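Local coordinates for phenylalanine--tRNA ligase beta subunit (Bacteroides fragilis, PDB 3IG2), which works with the alpha subunit in a tetramer that joins phenylalanine to tRNA(Phe) at the expense of ATP, represented here by the beta-subunit core domain, at residues G161-D165 / D166-T170; G186-K190 / K191-A195. All coordinates share one frame; numbering follows the deposited sequence.

Both contacts start from strands of the mixed sheet of the beta-subunit core domain, which belongs to the class II synthetase clan. Contact 1 is the turn joining edge strand 159-163 to strand 171-175; contact 2 is the exit of strand 181-188 into helix 190-195. Their centres are 11 Å apart, and the two pieces touch directly. Ile167 O lies 2.7 Å from Thr189 N, and Thr170 O lies 2.8 Å from Val187 N, both probable hydrogen bonds, so the turn runs alongside the end of strand 181-188. Tyr168 CB also packs against Val187 O, at 3.5 Å. Neither contact is touched by another protein chain of the assembly.

Contact 1: residues G161-D165 / D166-T170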
loop_
_atom_site.group_PDB
_atom_site.type_symbol
_atom_site.label_atom_id
_atom_site.label_comp_id
_atom_site.label_asym_id
_atom_site.label_seq_id
_atom_site.Cartn_x
_atom_site.Cartn_y
_atom_site.Cartn_z
ATOM N N GLY B 161 -8.575 -6.619 -30.553
ATOM C CA GLY B 161 -9.820 -6.532 -31.323
ATOM C C GLY B 161 -10.963 -6.184 -30.394
ATOM O O GLY B 161 -10.867 -6.356 -29.177
ATOM N N ASN B 162 -12.054 -5.688 -30.956
ATOM C CA ASN B 162 -13.226 -5.435 -30.152
ATOM C C ASN B 162 -14.160 -6.638 -30.170
ATOM O O ASN B 162 -14.164 -7.408 -31.119
ATOM C CB ASN B 162 -13.907 -4.128 -30.582
ATOM C CG ASN B 162 -13.060 -2.919 -30.245
ATOM O OD1 ASN B 162 -13.400 -2.151 -29.361
ATOM N ND2 ASN B 162 -11.929 -2.772 -30.919
ATOM N N LEU B 163 -14.929 -6.813 -29.103
ATOM C CA LEU B 163 -15.791 -7.984 -28.987
ATOM C C LEU B 163 -17.020 -7.647 -28.162
ATOM O O LEU B 163 -16.937 -6.912 -27.169
ATOM C CB LEU B 163 -15.029 -9.143 -28.331
ATOM C CG LEU B 163 -15.350 -10.636 -28.524
ATOM C CD1 LEU B 163 -15.073 -11.350 -27.218
ATOM C CD2 LEU B 163 -16.769 -10.996 -28.992
ATOM N N SER B 164 -18.146 -8.202 -28.587
ATOM C CA SER B 164 -19.401 -8.167 -27.846
ATOM C C SER B 164 -20.107 -9.467 -28.179
ATOM O O SER B 164 -20.295 -9.765 -29.348
ATOM C CB SER B 164 -20.248 -6.995 -28.323
ATOM O OG SER B 164 -21.430 -6.891 -27.563
ATOM N N ASP B 165 -20.482 -10.254 -27.179
ATOM C CA ASP B 165 -21.135 -11.560 -27.439
ATOM C C ASP B 165 -22.053 -11.941 -26.280
ATOM O O ASP B 165 -22.321 -11.100 -25.437
ATOM C CB ASP B 165 -20.090 -12.659 -27.701
ATOM C CG ASP B 165 -19.229 -12.976 -26.486
ATOM O OD1 ASP B 165 -19.458 -12.419 -25.381
ATOM O OD2 ASP B 165 -18.304 -13.795 -26.652
ATOM N N ASP B 166 -22.509 -13.197 -26.214
ATOM C CA ASP B 166 -23.391 -13.615 -25.106
ATOM C C ASP B 166 -22.757 -13.539 -23.712
ATOM O O ASP B 166 -23.466 -13.545 -22.712
ATOM C CB ASP B 166 -24.091 -14.975 -25.332
ATOM C CG ASP B 166 -23.322 -15.927 -26.253
ATOM O OD1 ASP B 166 -22.084 -16.115 -26.158
ATOM O OD2 ASP B 166 -24.011 -16.535 -27.079
ATOM N N ILE B 167 -21.434 -13.449 -23.633
ATOM C CA ILE B 167 -20.776 -13.298 -22.328
ATOM C C ILE B 167 -20.498 -11.813 -21.966
ATOM O O ILE B 167 -20.796 -11.382 -20.829
ATOM C CB ILE B 167 -19.471 -14.152 -22.258
ATOM C CG1 ILE B 167 -19.840 -15.635 -22.182
ATOM C CG2 ILE B 167 -18.596 -13.726 -21.073
ATOM C CD1 ILE B 167 -18.687 -16.548 -22.412
ATOM N N TYR B 168 -19.936 -11.056 -22.911
ATOM C CA TYR B 168 -19.549 -9.669 -22.665
ATOM C C TYR B 168 -20.444 -8.663 -23.352
ATOM O O TYR B 168 -20.749 -8.796 -24.542
ATOM C CB TYR B 168 -18.137 -9.399 -23.163
ATOM C CG TYR B 168 -17.051 -10.319 -22.620
ATOM C CD1 TYR B 168 -16.545 -10.169 -21.326
ATOM C CD2 TYR B 168 -16.522 -11.325 -23.418
ATOM C CE1 TYR B 168 -15.533 -11.008 -20.847
ATOM C CE2 TYR B 168 -15.524 -12.165 -22.950
ATOM C CZ TYR B 168 -15.024 -11.988 -21.681
ATOM O OH TYR B 168 -14.046 -12.838 -21.249
ATOM N N SER B 169 -20.830 -7.614 -22.638
ATOM C CA SER B 169 -21.507 -6.483 -23.312
ATOM C C SER B 169 -20.446 -5.710 -24.093
ATOM O O SER B 169 -20.665 -5.345 -25.242
ATOM C CB SER B 169 -22.230 -5.585 -22.320
ATOM O OG SER B 169 -21.469 -5.454 -21.127
ATOM N N THR B 170 -19.291 -5.502 -23.458
ATOM C CA THR B 170 -18.143 -4.791 -24.042
ATOM C C THR B 170 -16.857 -5.566 -23.685
ATOM O O THR B 170 -16.636 -5.912 -22.515
ATOM C CB THR B 170 -18.052 -3.360 -23.488
ATOM O OG1 THR B 170 -19.315 -2.700 -23.663
ATOM C CG2 THR B 170 -16.977 -2.548 -24.198
#
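Asp165 OD1 is gripped by two backbone amides: it accepts from Ile167 N at 2.8 Å and from Tyr168 N at 2.9 Å. The first makes this an Asx turn, set in the connection that brings the chain from strand 159-163 back to strand 171-175. The two donors reach the oxygen differently. Tyr168 N comes nearly along the C-O axis in an almost straight bond (172°), whereas Ile167 N approaches from above the carboxylate plane and is more bent (139°). With CG between its backbone N and carbonyl carbon (chi1 66°), the Asp165 side chain curls over the turn to meet both amides. The backbone closes the loop as well, Asp165 N donating to Tyr168 O at 3.0 Å. Next door, Ser164 OG donates to Ser169 O at 2.9 Å, arriving above that carbonyl's plane.

Asp166 OD1 lies 4.5 Å from Asp165 OD2, like charges near each other; Asp166 OD2 is hydrogen-bonded to Glu40 N and Asp166 OD1 to Ser41 OG, bonds that may ease the repulsion. Ser169 OG and Thr170 OG1 both bond to Glu133. On the apolar side, Ile167 CG2 sits over the centre of the Tyr168 ring, 3.8 Å above its plane. Leu163 reaches the same ring obliquely, its CD1 lying 4.1 Å from Tyr168 CD2.

Contact 2: residues G186-K190 / K191-A195; sequences GVVTK and KMLKA
Thr189 and Met192, the latter a selenomethionine, are joined by an N-cap bond at the point where strand 181-188 gives way to helix 190-195. Three kinds of interaction hold this strand-to-helix junction.

The first is the cap itself. Thr189 OG1 accepts from Met192 N at 3.2 Å, with an N-H...O angle of 153°, and so satisfies an amide of the first helical turn that has no helical carbonyl before it to bind. The hydroxyl gets there because OG1 stands between the backbone N and carbonyl carbon of Thr189 (chi1 72°), while CG2 points anti to the carbonyl carbon. Beyond the amide, the same oxygen rests against the base of the Met192 side chain, with Met192 CB 3.3 Å from Thr189 OG1.

The second is the start of the regular helix ladder. Leu193 N donates to Thr189 O at 3.1 Å, and Lys194 N to Lys190 O at 3.0 Å. Thr189 thus serves the helix twice, through its side chain and through its carbonyl. Leu193 CG also lies 3.4 Å from Thr189 O.

The third is apolar. Val188, just before the cap, meets Leu193 on the first turn, the pairing known as a hydrophobic staple. Val202 of strand 200-207 touches both Val188 and Leu193, tying the staple to the sheet, while Met192 turns toward Leu66 and Phe67 of helix 66-75. In the staple, Val188 CG1 lies 3.9 Å from Leu193 CD2; the same methyl abuts Met192 CB, the side chains of Val188 and Met192 crossing at about a right angle.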
loop_
_atom_site.group_PDB
_atom_site.type_symbol
_atom_site.label_atom_id
_atom_site.label_comp_id
_atom_site.label_asym_id
_atom_site.label_seq_id
_atom_site.Cartn_x
_atom_site.Cartn_y
_atom_site.Cartn_z
ATOM N N GLY B 186 -13.429 -8.249 -20.433
ATOM C CA GLY B 186 -14.449 -7.229 -20.540
ATOM C C GLY B 186 -15.537 -7.301 -19.481
ATOM O O GLY B 186 -15.361 -7.931 -18.449
ATOM N N VAL B 187 -16.651 -6.618 -19.763
ATOM C CA VAL B 187 -17.767 -6.460 -18.833
ATOM C C VAL B 187 -18.742 -7.579 -19.121
ATOM O O VAL B 187 -19.163 -7.737 -20.260
ATOM C CB VAL B 187 -18.470 -5.100 -19.076
ATOM C CG1 VAL B 187 -19.704 -4.934 -18.203
ATOM C CG2 VAL B 187 -17.476 -3.933 -18.868
ATOM N N VAL B 188 -19.089 -8.351 -18.098
ATOM C CA VAL B 188 -20.019 -9.462 -18.249
ATOM C C VAL B 188 -21.424 -8.914 -18.501
ATOM O O VAL B 188 -21.803 -7.936 -17.890
ATOM C CB VAL B 188 -19.997 -10.416 -17.001
ATOM C CG1 VAL B 188 -21.105 -11.487 -17.051
ATOM C CG2 VAL B 188 -18.642 -11.056 -16.838
ATOM N N THR B 189 -22.183 -9.532 -19.401
ATOM C CA THR B 189 -23.554 -9.072 -19.683
ATOM C C THR B 189 -24.446 -9.076 -18.429
ATOM O O THR B 189 -24.328 -9.939 -17.564
ATOM C CB THR B 189 -24.265 -9.900 -20.788
ATOM O OG1 THR B 189 -24.602 -11.198 -20.289
ATOM C CG2 THR B 189 -23.406 -10.037 -22.037
ATOM N N LYS B 190 -25.316 -8.077 -18.333
ATOM C CA LYS B 190 -26.323 -7.997 -17.288
ATOM C C LYS B 190 -27.204 -9.256 -17.189
ATOM O O LYS B 190 -27.480 -9.742 -16.086
ATOM C CB LYS B 190 -27.195 -6.779 -17.547
ATOM C CG LYS B 190 -26.991 -5.671 -16.537
ATOM C CD LYS B 190 -25.600 -5.060 -16.563
ATOM C CE LYS B 190 -25.610 -3.695 -15.858
ATOM N NZ LYS B 190 -26.672 -2.763 -16.365
ATOM N N LYS B 191 -27.641 -9.770 -18.341
ATOM C CA LYS B 191 -28.451 -10.988 -18.392
ATOM C C LYS B 191 -27.727 -12.111 -17.649
ATOM O O LYS B 191 -28.304 -12.805 -16.825
ATOM C CB LYS B 191 -28.775 -11.353 -19.853
ATOM C CG LYS B 191 -29.181 -12.807 -20.121
ATOM C CD LYS B 191 -29.903 -12.922 -21.480
ATOM C CE LYS B 191 -30.310 -14.359 -21.774
ATOM N NZ LYS B 191 -30.959 -14.504 -23.123
HETATM N N MSE B 192 -26.434 -12.247 -17.896
HETATM C CA MSE B 192 -25.657 -13.289 -17.233
HETATM C C MSE B 192 -25.461 -13.113 -15.731
HETATM O O MSE B 192 -25.476 -14.088 -14.996
HETATM C CB MSE B 192 -24.315 -13.434 -17.927
HETATM C CG MSE B 192 -24.499 -14.260 -19.149
HETATM SE SE MSE B 192 -24.010 -16.039 -18.646
HETATM C CE MSE B 192 -22.161 -15.452 -18.841
ATOM N N LEU B 193 -25.260 -11.884 -15.277
ATOM C CA LEU B 193 -25.177 -11.626 -13.844
ATOM C C LEU B 193 -26.480 -12.067 -13.171
ATOM O O LEU B 193 -26.477 -12.693 -12.112
ATOM C CB LEU B 193 -24.954 -10.122 -13.606
ATOM C CG LEU B 193 -23.697 -9.558 -14.254
ATOM C CD1 LEU B 193 -23.623 -8.049 -14.103
ATOM C CD2 LEU B 193 -22.508 -10.225 -13.643
ATOM N N LYS B 194 -27.593 -11.715 -13.803
ATOM C CA LYS B 194 -28.912 -12.011 -13.276
ATOM C C LYS B 194 -29.123 -13.516 -13.154
ATOM O O LYS B 194 -29.550 -14.011 -12.115
ATOM C CB LYS B 194 -29.963 -11.414 -14.198
ATOM C CG LYS B 194 -31.379 -11.704 -13.772
ATOM C CD LYS B 194 -31.781 -10.817 -12.615
ATOM C CE LYS B 194 -32.354 -9.500 -13.094
ATOM N NZ LYS B 194 -33.595 -9.177 -12.326
ATOM N N ALA B 195 -28.797 -14.239 -14.220
ATOM C CA ALA B 195 -28.987 -15.685 -14.221
ATOM C C ALA B 195 -28.159 -16.348 -13.126
ATOM O O ALA B 195 -28.499 -17.443 -12.701
ATOM C CB ALA B 195 -28.652 -16.278 -15.586
#